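PDB 6WPU: flavin-containing monooxygenase from Allium sativum, which probably catalyses the FAD-dependent S-oxygenation of S-allyl-L-cysteine, a sulfur-oxidation step in garlic. Local coordinates for residues Gly155-Lys160 against Leu303-Ile308; Ala238-Ile243 against Cys283-Asp288; Ile270-Asn273 against Val277-His280; Val323-Leu328 against Leu332-Ile337. All blocks are in the same frame, centred on the assembly; numbering follows the deposited sequence.

Contact 1. Residues Gly155-Lys160 against Leu303-Ile308; sequences GKWTVK and LNTNGI. With SO4 (sulfate ion), chain E.
W157, on the middle strand of a three-stranded antiparallel sheet (144-151, 157-163, 168-173), meets N304 and T305 where the loop 303-308 enters the type I' turn T305-I308. The contact is small: the indole rim meets a carbonyl oxygen and a methyl. The indole comes edge-on: W157 CZ3 lies 4.0 Å from N304 O, near the ring plane. The T305 methyl is at the same rim, with CG2 4.5 Å from W157 CH2. CG of W157 sits beside its backbone N, opposite the carbonyl carbon (chi1 -69°), which sends the six-membered ring out from the strand to the loop. The indole is fixed from its other end, since NE1 is hydrogen-bonded to S331 OG.

I308 N bonds T305 O at 3.2 Å and closes the turn. N306 and G307 take the left-handed backbone angles that type I' requires. T305 OG1 is bonded to V309 N, just past the turn. A sulfate, probably from the crystallisation liquor, is held by backbone amides. T305 N reaches its O4 at 3.1 Å, and N306 N reaches its O3 at 2.9 Å. A weak bond from G307 N to sulfate O4 measures 3.4 Å. The indole also touches V149 and L328. W157 thus packs its strand against this loop and, through V176 and L332, against the parallel sheet of an FAD-binding Rossmann-like domain.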
loop_
_atom_site.group_PDB
_atom_site.type_symbol
_atom_site.label_atom_id
_atom_site.label_comp_id
_atom_site.label_asym_id
_atom_site.label_seq_id
_atom_site.Cartn_x
_atom_site.Cartn_y
_atom_site.Cartn_z
ATOM N N GLY A 155 30.432 5.460 -4.264
ATOM C CA GLY A 155 29.193 5.740 -3.574
ATOM C C GLY A 155 28.071 6.228 -4.460
ATOM O O GLY A 155 26.997 6.568 -3.945
ATOM N N LYS A 156 28.284 6.302 -5.767
ATOM C CA LYS A 156 27.212 6.665 -6.679
ATOM C C LYS A 156 26.437 5.417 -7.114
ATOM O O LYS A 156 26.861 4.276 -6.901
ATOM C CB LYS A 156 27.774 7.411 -7.885
ATOM C CG LYS A 156 28.690 8.582 -7.507
ATOM C CD LYS A 156 28.041 9.470 -6.451
ATOM C CE LYS A 156 28.863 10.735 -6.153
ATOM N NZ LYS A 156 28.156 11.600 -5.149
ATOM N N TRP A 157 25.282 5.641 -7.729
ATOM C CA TRP A 157 24.405 4.559 -8.138
ATOM C C TRP A 157 24.178 4.633 -9.637
ATOM O O TRP A 157 24.105 5.725 -10.207
ATOM C CB TRP A 157 23.063 4.630 -7.400
ATOM C CG TRP A 157 23.179 4.312 -5.930
ATOM C CD1 TRP A 157 23.496 5.176 -4.915
ATOM C CD2 TRP A 157 22.990 3.029 -5.320
ATOM N NE1 TRP A 157 23.511 4.509 -3.710
ATOM C CE2 TRP A 157 23.202 3.191 -3.930
ATOM C CE3 TRP A 157 22.662 1.760 -5.814
ATOM C CZ2 TRP A 157 23.101 2.127 -3.028
ATOM C CZ3 TRP A 157 22.557 0.709 -4.924
ATOM C CH2 TRP A 157 22.771 0.901 -3.541
ATOM N N THR A 158 24.071 3.471 -10.268
ATOM C CA THR A 158 23.666 3.365 -11.659
ATOM C C THR A 158 22.299 2.706 -11.703
ATOM O O THR A 158 22.113 1.625 -11.137
ATOM C CB THR A 158 24.678 2.569 -12.479
ATOM O OG1 THR A 158 25.940 3.252 -12.455
ATOM C CG2 THR A 158 24.206 2.452 -13.914
ATOM N N VAL A 159 21.348 3.377 -12.341
ATOM C CA VAL A 159 20.025 2.833 -12.599
ATOM C C VAL A 159 19.957 2.440 -14.066
ATOM O O VAL A 159 20.150 3.277 -14.953
ATOM C CB VAL A 159 18.928 3.847 -12.252
ATOM C CG1 VAL A 159 17.539 3.240 -12.533
ATOM C CG2 VAL A 159 19.059 4.271 -10.790
ATOM N N LYS A 160 19.682 1.167 -14.322
ATOM C CA LYS A 160 19.522 0.645 -15.666
ATOM C C LYS A 160 18.047 0.336 -15.887
ATOM O O LYS A 160 17.402 -0.250 -15.015
ATOM C CB LYS A 160 20.389 -0.599 -15.859
ATOM C CG LYS A 160 20.192 -1.292 -17.179
ATOM C CD LYS A 160 21.099 -2.512 -17.281
ATOM C CE LYS A 160 20.695 -3.407 -18.454
ATOM N NZ LYS A 160 20.842 -4.854 -18.131
ATOM N N LEU A 303 16.945 -4.518 -7.312
ATOM C CA LEU A 303 17.796 -3.846 -6.342
ATOM C C LEU A 303 18.951 -4.757 -5.935
ATOM O O LEU A 303 18.730 -5.835 -5.375
ATOM C CB LEU A 303 16.973 -3.422 -5.130
ATOM C CG LEU A 303 17.751 -2.619 -4.095
ATOM C CD1 LEU A 303 18.453 -1.420 -4.756
ATOM C CD2 LEU A 303 16.815 -2.186 -2.980
ATOM N N ASN A 304 20.182 -4.314 -6.206
ATOM C CA ASN A 304 21.388 -5.075 -5.886
ATOM C C ASN A 304 22.188 -4.323 -4.830
ATOM O O ASN A 304 22.813 -3.302 -5.131
ATOM C CB ASN A 304 22.219 -5.329 -7.141
ATOM C CG ASN A 304 21.430 -6.098 -8.207
ATOM O OD1 ASN A 304 21.287 -5.645 -9.342
ATOM N ND2 ASN A 304 20.886 -7.249 -7.827
ATOM N N THR A 305 22.168 -4.836 -3.596
ATOM C CA THR A 305 22.871 -4.238 -2.465
ATOM C C THR A 305 23.919 -5.169 -1.860
ATOM O O THR A 305 24.455 -4.856 -0.793
ATOM C CB THR A 305 21.870 -3.823 -1.382
ATOM O OG1 THR A 305 21.176 -4.986 -0.887
ATOM C CG2 THR A 305 20.857 -2.843 -1.952
ATOM N N ASN A 306 24.215 -6.304 -2.505
ATOM C CA ASN A 306 25.159 -7.301 -1.983
ATOM C C ASN A 306 24.728 -7.833 -0.617
ATOM O O ASN A 306 25.558 -8.108 0.255
ATOM C CB ASN A 306 26.580 -6.742 -1.916
ATOM C CG ASN A 306 27.350 -6.990 -3.181
ATOM O OD1 ASN A 306 27.286 -6.201 -4.122
ATOM N ND2 ASN A 306 28.085 -8.098 -3.216
ATOM N N GLY A 307 23.417 -7.970 -0.424
ATOM C CA GLY A 307 22.872 -8.488 0.811
ATOM C C GLY A 307 22.683 -7.475 1.917
ATOM O O GLY A 307 22.149 -7.837 2.976
ATOM N N ILE A 308 23.099 -6.219 1.713
ATOM C CA ILE A 308 22.918 -5.194 2.737
ATOM C C ILE A 308 21.437 -4.986 3.031
ATOM O O ILE A 308 21.039 -4.783 4.184
ATOM C CB ILE A 308 23.601 -3.880 2.303
ATOM C CG1 ILE A 308 25.118 -4.039 2.332
ATOM C CG2 ILE A 308 23.183 -2.719 3.208
ATOM C CD1 ILE A 308 25.844 -2.832 1.787
HETATM S S SO4 E . 21.802 -8.627 -4.010
HETATM O O1 SO4 E . 22.010 -9.931 -3.378
HETATM O O2 SO4 E . 20.838 -8.793 -5.103
HETATM O O3 SO4 E . 23.075 -8.108 -4.537
HETATM O O4 SO4 E . 21.270 -7.692 -3.012
#

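Contact 2. Residues Ala238-Ile243 against Cys283-Asp288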
loop_
_atom_site.group_PDB
_atom_site.type_symbol
_atom_site.label_atom_id
_atom_site.label_comp_id
_atom_site.label_asym_id
_atom_site.label_seq_id
_atom_site.Cartn_x
_atom_site.Cartn_y
_atom_site.Cartn_z
ATOM N N ALA A 238 -23.174 -13.856 -6.040
ATOM C CA ALA A 238 -22.875 -15.212 -5.610
ATOM C C ALA A 238 -24.078 -15.849 -4.919
ATOM O O ALA A 238 -24.907 -15.172 -4.301
ATOM C CB ALA A 238 -21.674 -15.213 -4.661
ATOM N N LYS A 239 -24.162 -17.175 -5.028
ATOM C CA LYS A 239 -25.154 -17.903 -4.247
ATOM C C LYS A 239 -24.825 -17.827 -2.760
ATOM O O LYS A 239 -25.690 -17.509 -1.939
ATOM C CB LYS A 239 -25.223 -19.354 -4.705
ATOM C CG LYS A 239 -26.396 -20.119 -4.070
ATOM C CD LYS A 239 -25.985 -21.513 -3.608
ATOM C CE LYS A 239 -26.720 -22.609 -4.352
ATOM N NZ LYS A 239 -26.027 -22.934 -5.620
ATOM N N GLU A 240 -23.572 -18.109 -2.396
ATOM C CA GLU A 240 -23.123 -18.005 -1.009
ATOM C C GLU A 240 -21.698 -17.477 -0.948
ATOM O O GLU A 240 -20.850 -17.858 -1.762
ATOM C CB GLU A 240 -23.168 -19.348 -0.291
ATOM C CG GLU A 240 -24.566 -19.871 -0.037
ATOM C CD GLU A 240 -24.541 -21.240 0.610
ATOM O OE1 GLU A 240 -25.512 -22.008 0.420
ATOM O OE2 GLU A 240 -23.537 -21.551 1.298
ATOM N N VAL A 241 -21.438 -16.610 0.028
ATOM C CA VAL A 241 -20.092 -16.123 0.323
ATOM C C VAL A 241 -19.765 -16.507 1.761
ATOM O O VAL A 241 -20.558 -16.250 2.673
ATOM C CB VAL A 241 -19.976 -14.603 0.103
ATOM C CG1 VAL A 241 -18.536 -14.129 0.336
ATOM C CG2 VAL A 241 -20.437 -14.237 -1.311
ATOM N N HIS A 242 -18.618 -17.149 1.957
ATOM C CA HIS A 242 -18.151 -17.562 3.275
ATOM C C HIS A 242 -16.781 -16.936 3.507
ATOM O O HIS A 242 -15.855 -17.162 2.719
ATOM C CB HIS A 242 -18.070 -19.086 3.371
ATOM C CG HIS A 242 -19.397 -19.773 3.250
ATOM N ND1 HIS A 242 -20.135 -20.160 4.345
ATOM C CD2 HIS A 242 -20.116 -20.141 2.161
ATOM C CE1 HIS A 242 -21.251 -20.741 3.938
ATOM N NE2 HIS A 242 -21.267 -20.731 2.617
ATOM N N ILE A 243 -16.657 -16.131 4.563
ATOM C CA ILE A 243 -15.385 -15.511 4.923
ATOM C C ILE A 243 -14.712 -16.382 5.971
ATOM O O ILE A 243 -15.330 -16.734 6.982
ATOM C CB ILE A 243 -15.575 -14.077 5.444
ATOM C CG1 ILE A 243 -16.471 -13.273 4.501
ATOM C CG2 ILE A 243 -14.227 -13.383 5.590
ATOM C CD1 ILE A 243 -16.665 -11.824 4.927
ATOM N N CYS A 283 -19.184 -25.986 9.930
ATOM C CA CYS A 283 -19.905 -25.759 8.685
ATOM C C CYS A 283 -19.162 -26.399 7.512
ATOM O O CYS A 283 -17.957 -26.196 7.330
ATOM C CB CYS A 283 -20.098 -24.262 8.457
ATOM S SG CYS A 283 -20.812 -23.822 6.838
ATOM N N SER A 284 -19.887 -27.192 6.727
ATOM C CA SER A 284 -19.351 -27.861 5.549
ATOM C C SER A 284 -20.163 -27.426 4.340
ATOM O O SER A 284 -21.399 -27.426 4.386
ATOM C CB SER A 284 -19.413 -29.384 5.707
ATOM O OG SER A 284 -18.847 -30.043 4.590
ATOM N N VAL A 285 -19.481 -27.067 3.255
ATOM C CA VAL A 285 -20.192 -26.594 2.075
ATOM C C VAL A 285 -19.384 -26.938 0.824
ATOM O O VAL A 285 -18.150 -26.971 0.846
ATOM C CB VAL A 285 -20.484 -25.076 2.203
ATOM C CG1 VAL A 285 -19.192 -24.251 2.116
ATOM C CG2 VAL A 285 -21.527 -24.627 1.172
ATOM N N HIS A 286 -20.091 -27.227 -0.270
ATOM C CA HIS A 286 -19.420 -27.434 -1.546
ATOM C C HIS A 286 -19.070 -26.080 -2.149
ATOM O O HIS A 286 -19.929 -25.201 -2.276
ATOM C CB HIS A 286 -20.270 -28.237 -2.535
ATOM C CG HIS A 286 -19.610 -28.389 -3.873
ATOM N ND1 HIS A 286 -19.776 -27.477 -4.898
ATOM C CD2 HIS A 286 -18.716 -29.303 -4.327
ATOM C CE1 HIS A 286 -19.042 -27.841 -5.934
ATOM N NE2 HIS A 286 -18.386 -28.944 -5.612
ATOM N N VAL A 287 -17.813 -25.919 -2.537
ATOM C CA VAL A 287 -17.266 -24.616 -2.903
ATOM C C VAL A 287 -16.755 -24.676 -4.335
ATOM O O VAL A 287 -16.071 -25.631 -4.718
ATOM C CB VAL A 287 -16.149 -24.197 -1.936
ATOM C CG1 VAL A 287 -15.512 -22.862 -2.383
ATOM C CG2 VAL A 287 -16.696 -24.117 -0.526
ATOM N N ASP A 288 -17.113 -23.663 -5.122
ATOM C CA ASP A 288 -16.631 -23.470 -6.485
ATOM C C ASP A 288 -15.326 -22.684 -6.543
ATOM O O ASP A 288 -14.454 -23.005 -7.361
ATOM C CB ASP A 288 -17.706 -22.748 -7.312
ATOM C CG ASP A 288 -19.065 -23.459 -7.241
ATOM O OD1 ASP A 288 -19.155 -24.599 -7.753
ATOM O OD2 ASP A 288 -20.021 -22.898 -6.651
#
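V285 lays one methyl on the imidazole of H242. V285 CG1 is 4.3 Å from the ring centroid and 18° off the ring normal, a CH-pi contact displaced toward the rim. That methyl sits between the backbone N and the carbonyl carbon (chi1 69°), while CG2 turns to the carboxylate of E240, at 3.7 Å from OE2. C283 SG meets the same ring obliquely, 4.3 Å from H242 CE1.

E240 and H242 are two apart on one strand and face the same side. In both, CG lies beside the backbone N, which brings the carboxylate to the ring edge. H242 NE2 donates to E240 OE2 at 2.8 Å, nearly straight (167°). The oxygen lies in the ring plane and uses its anti lone pair. ND1 is bonded to H265 NE2. Both ring nitrogens are thus engaged, setting the rotation of the ring. With a leucine at H242, E240 and H265 would probably lose their shared partner and V285 the flat face it rests on.

Strand 240-244 runs between parallel strands 217-221 and 262-271. Helix 225-234 packs on V241 and I243, while V285 of strand 284-286 lies by H242 and also touches V217.

Contact 3. Residues Ile270-Asn273 against Val277-His280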
loop_
_atom_site.group_PDB
_atom_site.type_symbol
_atom_site.label_atom_id
_atom_site.label_comp_id
_atom_site.label_asym_id
_atom_site.label_seq_id
_atom_site.Cartn_x
_atom_site.Cartn_y
_atom_site.Cartn_z
ATOM N N ILE A 270 -10.407 -28.094 6.703
ATOM C CA ILE A 270 -9.966 -29.068 5.708
ATOM C C ILE A 270 -10.710 -28.772 4.411
ATOM O O ILE A 270 -11.865 -28.330 4.430
ATOM C CB ILE A 270 -10.193 -30.526 6.205
ATOM C CG1 ILE A 270 -9.573 -31.545 5.249
ATOM C CG2 ILE A 270 -11.684 -30.863 6.405
ATOM C CD1 ILE A 270 -8.090 -31.362 5.064
ATOM N N THR A 271 -10.031 -28.974 3.279
ATOM C CA THR A 271 -10.686 -29.036 1.977
ATOM C C THR A 271 -10.637 -30.474 1.449
ATOM O O THR A 271 -9.677 -31.209 1.692
ATOM C CB THR A 271 -10.047 -28.062 0.973
ATOM O OG1 THR A 271 -8.662 -28.377 0.785
ATOM C CG2 THR A 271 -10.162 -26.620 1.473
ATOM N N HIS A 272 -11.688 -30.884 0.737
ATOM C CA HIS A 272 -11.836 -32.271 0.314
ATOM C C HIS A 272 -11.806 -32.436 -1.202
ATOM O O HIS A 272 -12.088 -31.511 -1.971
ATOM C CB HIS A 272 -13.136 -32.869 0.846
ATOM C CG HIS A 272 -13.106 -33.148 2.312
ATOM N ND1 HIS A 272 -14.080 -32.694 3.174
ATOM C CD2 HIS A 272 -12.221 -33.838 3.068
ATOM C CE1 HIS A 272 -13.798 -33.097 4.400
ATOM N NE2 HIS A 272 -12.678 -33.796 4.362
ATOM N N ASN A 273 -11.497 -33.668 -1.613
ATOM C CA ASN A 273 -11.429 -34.024 -3.022
ATOM C C ASN A 273 -12.769 -33.881 -3.736
ATOM O O ASN A 273 -12.784 -33.736 -4.962
ATOM C CB ASN A 273 -10.919 -35.457 -3.161
ATOM C CG ASN A 273 -10.563 -35.810 -4.586
ATOM O OD1 ASN A 273 -10.184 -34.937 -5.377
ATOM N ND2 ASN A 273 -10.684 -37.096 -4.928
ATOM N N VAL A 277 -15.601 -27.862 1.588
ATOM C CA VAL A 277 -14.720 -27.157 2.512
ATOM C C VAL A 277 -15.377 -27.181 3.886
ATOM O O VAL A 277 -16.551 -26.819 4.021
ATOM C CB VAL A 277 -14.455 -25.712 2.057
ATOM C CG1 VAL A 277 -13.599 -24.974 3.082
ATOM C CG2 VAL A 277 -13.788 -25.701 0.679
ATOM N N VAL A 278 -14.632 -27.627 4.898
ATOM C CA VAL A 278 -15.133 -27.715 6.268
ATOM C C VAL A 278 -14.453 -26.625 7.082
ATOM O O VAL A 278 -13.226 -26.480 7.038
ATOM C CB VAL A 278 -14.885 -29.103 6.878
ATOM C CG1 VAL A 278 -15.651 -29.263 8.202
ATOM C CG2 VAL A 278 -15.281 -30.179 5.899
ATOM N N PHE A 279 -15.249 -25.825 7.773
ATOM C CA PHE A 279 -14.701 -24.780 8.617
ATOM C C PHE A 279 -14.551 -25.308 10.040
ATOM O O PHE A 279 -15.125 -26.338 10.408
ATOM C CB PHE A 279 -15.589 -23.534 8.576
ATOM C CG PHE A 279 -15.627 -22.869 7.228
ATOM C CD1 PHE A 279 -16.618 -23.185 6.313
ATOM C CD2 PHE A 279 -14.653 -21.937 6.866
ATOM C CE1 PHE A 279 -16.649 -22.583 5.060
ATOM C CE2 PHE A 279 -14.683 -21.339 5.629
ATOM C CZ PHE A 279 -15.687 -21.666 4.717
ATOM N N HIS A 280 -13.740 -24.610 10.834
ATOM C CA HIS A 280 -13.533 -25.041 12.213
ATOM C C HIS A 280 -14.837 -25.073 12.998
ATOM O O HIS A 280 -15.006 -25.926 13.876
ATOM C CB HIS A 280 -12.527 -24.137 12.915
ATOM C CG HIS A 280 -12.517 -24.310 14.402
ATOM N ND1 HIS A 280 -11.819 -25.319 15.029
ATOM C CD2 HIS A 280 -13.139 -23.617 15.384
ATOM C CE1 HIS A 280 -12.002 -25.235 16.335
ATOM N NE2 HIS A 280 -12.801 -24.211 16.576
#
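I270 and V278 face each other in the beta hairpin made by strands 262-271 and 276-279. They form an antiparallel hydrogen-bonded pair. The next pair toward the turn, T271 with V277, is non-hydrogen-bonded, and the chains come closer there, with T271 CA 4.5 Å from V277 CA.

Backbone bonding is reciprocal. V278 N gives to I270 O at 2.9 Å, almost straight at 175°. The returning bond, I270 N to V278 O, is longer at 3.3 Å, and its donor is tilted out of the carbonyl plane.

Apolar packing occurs on both faces of the ribbon. I270 and V278 stand side by side on one face. I270 CG2 lies 3.7 Å from V278 CB, because CG1 is turned opposite the backbone N (chi1 -173°) and leaves the short branch toward the neighbouring strand. H272 leans over from beyond the strand end, and its CE1 meets V278 CG2 at 3.6 Å. On the other face T271 CG2 touches V277 CG2 at 3.8 Å. That face is buried: both residues also pack on W197, and T271 on I191.

Polar ends are served from nearby. T271 OG1 is hydrogen-bonded to P192 O. H272 ND1 is bonded to S276 OG, just before the second segment, which helps to keep the imidazole beside V278.

Further along the same strand, F279 stacks on H265. V277 CG1 lies 4.2 Å above the plane of the F279 ring, offset toward its rim.

Contact 4. Residues Val323-Leu328 against Leu332-Ile337; sequences VFPPLL and LSFVGI
P325 is the bump that fills the hollow between L332 and F334. Its CG lies 3.9 Å from L332 CD2 and equally far from F334 CE1, in the plane of that ring at its edge. The pyrrolidine crosses both side chains at about a right angle. Its CD presses on L332 O at 3.1 Å, a tight fit. With a glycine at P325, the hollow between L332 and F334 would probably be left unfilled, and the F334 ring would lose a support at its edge.

L332 CG stands opposite its backbone N (chi1 179°), which carries CD2 to P325 CG and L328 CD1. L328 extends the row, lying beside L332 and pointing the same way. F324 brings CE1 to S333 CB at 3.7 Å, and W353 of helix 343-358 meets its ring edge-to-face. V323 sets its methyls against F334 O, with CG2 at 3.6 Å.

The backbones are joined at two points. V323 O receives F334 N at 2.9 Å, and S333 CA also leans on that oxygen. L332 N bonds L328 O at 3.1 Å. The loop thus covers strand 332-334, an outermost strand of the five-stranded parallel sheet typical of an FAD-binding Rossmann-like domain.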
loop_
_atom_site.group_PDB
_atom_site.type_symbol
_atom_site.label_atom_id
_atom_site.label_comp_id
_atom_site.label_asym_id
_atom_site.label_seq_id
_atom_site.Cartn_x
_atom_site.Cartn_y
_atom_site.Cartn_z
ATOM N N VAL A 323 13.143 3.580 6.424
ATOM C CA VAL A 323 13.462 4.382 5.250
ATOM C C VAL A 323 14.879 4.126 4.746
ATOM O O VAL A 323 15.077 3.860 3.555
ATOM C CB VAL A 323 13.248 5.882 5.555
ATOM C CG1 VAL A 323 13.885 6.767 4.469
ATOM C CG2 VAL A 323 11.765 6.186 5.654
ATOM N N PHE A 324 15.873 4.225 5.639
ATOM C CA PHE A 324 17.293 4.308 5.285
ATOM C C PHE A 324 18.041 3.032 5.643
ATOM O O PHE A 324 18.157 2.711 6.833
ATOM C CB PHE A 324 17.955 5.485 6.010
ATOM C CG PHE A 324 17.652 6.830 5.433
ATOM C CD1 PHE A 324 18.124 7.192 4.174
ATOM C CD2 PHE A 324 16.945 7.767 6.173
ATOM C CE1 PHE A 324 17.871 8.464 3.647
ATOM C CE2 PHE A 324 16.695 9.043 5.659
ATOM C CZ PHE A 324 17.164 9.389 4.388
ATOM N N PRO A 325 18.621 2.316 4.688
ATOM C CA PRO A 325 19.596 1.267 5.034
ATOM C C PRO A 325 20.819 1.886 5.685
ATOM O O PRO A 325 21.501 2.712 5.059
ATOM C CB PRO A 325 19.951 0.639 3.675
ATOM C CG PRO A 325 18.868 1.092 2.723
ATOM C CD PRO A 325 18.404 2.435 3.241
ATOM N N PRO A 326 21.121 1.529 6.944
ATOM C CA PRO A 326 22.187 2.243 7.670
ATOM C C PRO A 326 23.510 2.286 6.927
ATOM O O PRO A 326 24.143 3.345 6.883
ATOM C CB PRO A 326 22.295 1.462 8.984
ATOM C CG PRO A 326 20.907 0.894 9.189
ATOM C CD PRO A 326 20.441 0.533 7.798
ATOM N N LEU A 327 23.927 1.178 6.310
ATOM C CA LEU A 327 25.218 1.159 5.631
ATOM C C LEU A 327 25.218 1.953 4.331
ATOM O O LEU A 327 26.290 2.332 3.866
ATOM C CB LEU A 327 25.646 -0.279 5.355
ATOM C CG LEU A 327 26.054 -1.029 6.618
ATOM C CD1 LEU A 327 26.521 -2.443 6.300
ATOM C CD2 LEU A 327 27.126 -0.230 7.354
ATOM N N LEU A 328 24.055 2.218 3.741
ATOM C CA LEU A 328 23.963 2.877 2.446
ATOM C C LEU A 328 23.265 4.229 2.524
ATOM O O LEU A 328 22.919 4.794 1.484
ATOM C CB LEU A 328 23.226 1.978 1.448
ATOM C CG LEU A 328 23.819 0.597 1.178
ATOM C CD1 LEU A 328 22.838 -0.243 0.371
ATOM C CD2 LEU A 328 25.133 0.749 0.444
ATOM N N LEU A 332 20.706 5.649 -0.526
ATOM C CA LEU A 332 19.602 4.762 -0.863
ATOM C C LEU A 332 18.534 4.919 0.209
ATOM O O LEU A 332 18.850 4.931 1.403
ATOM C CB LEU A 332 20.069 3.308 -0.988
ATOM C CG LEU A 332 18.960 2.301 -1.327
ATOM C CD1 LEU A 332 18.431 2.515 -2.752
ATOM C CD2 LEU A 332 19.453 0.879 -1.139
ATOM N N SER A 333 17.282 5.073 -0.218
ATOM C CA SER A 333 16.168 5.209 0.711
ATOM C C SER A 333 14.900 4.621 0.093
ATOM O O SER A 333 14.813 4.410 -1.127
ATOM C CB SER A 333 15.950 6.672 1.090
ATOM O OG SER A 333 15.620 7.430 -0.059
ATOM N N PHE A 334 13.913 4.362 0.955
ATOM C CA PHE A 334 12.638 3.764 0.554
ATOM C C PHE A 334 11.492 4.631 1.052
ATOM O O PHE A 334 11.461 4.989 2.234
ATOM C CB PHE A 334 12.478 2.341 1.121
ATOM C CG PHE A 334 13.474 1.349 0.589
ATOM C CD1 PHE A 334 14.776 1.336 1.068
ATOM C CD2 PHE A 334 13.104 0.426 -0.378
ATOM C CE1 PHE A 334 15.705 0.421 0.581
ATOM C CE2 PHE A 334 14.023 -0.502 -0.870
ATOM C CZ PHE A 334 15.327 -0.499 -0.389
ATOM N N VAL A 335 10.539 4.944 0.168
ATOM C CA VAL A 335 9.335 5.680 0.555
ATOM C C VAL A 335 8.136 4.736 0.477
ATOM O O VAL A 335 7.948 4.034 -0.523
ATOM C CB VAL A 335 9.118 6.931 -0.318
ATOM C CG1 VAL A 335 7.776 7.595 0.015
ATOM C CG2 VAL A 335 10.226 7.943 -0.078
ATOM N N GLY A 336 7.336 4.708 1.539
ATOM C CA GLY A 336 6.087 3.965 1.518
ATOM C C GLY A 336 6.172 2.520 1.967
ATOM O O GLY A 336 5.258 1.744 1.663
ATOM N N ILE A 337 7.247 2.131 2.661
ATOM C CA ILE A 337 7.323 0.785 3.235
ATOM C C ILE A 337 6.225 0.521 4.267
ATOM O O ILE A 337 5.622 -0.561 4.227
ATOM C CB ILE A 337 8.729 0.533 3.815
ATOM C CG1 ILE A 337 9.813 0.537 2.715
ATOM C CG2 ILE A 337 8.758 -0.764 4.605
ATOM C CD1 ILE A 337 9.657 -0.537 1.692
#

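How the contacts relate
The four contacts form two pairs on opposite sides of the molecule. Contacts 1 and 4 have centres about 12 Å apart and share a hydrophobic seam, where L303 and T305 meet F334 and L328. Contacts 2 and 3, about 11 Å apart, lie in one mixed sheet, where strands 276-279 and 284-286 are neighbours. Contacts of different pairs lie about 43 to 48 Å apart, centre to centre. Along the chain, contact 3 is nested within contact 2, and both within contact 1; contact 4 follows. The chain therefore leaves the FAD-binding part, builds the second sheet and returns. This fits the two-domain plan of flavin-containing monooxygenases, whose second domain probably binds NADPH.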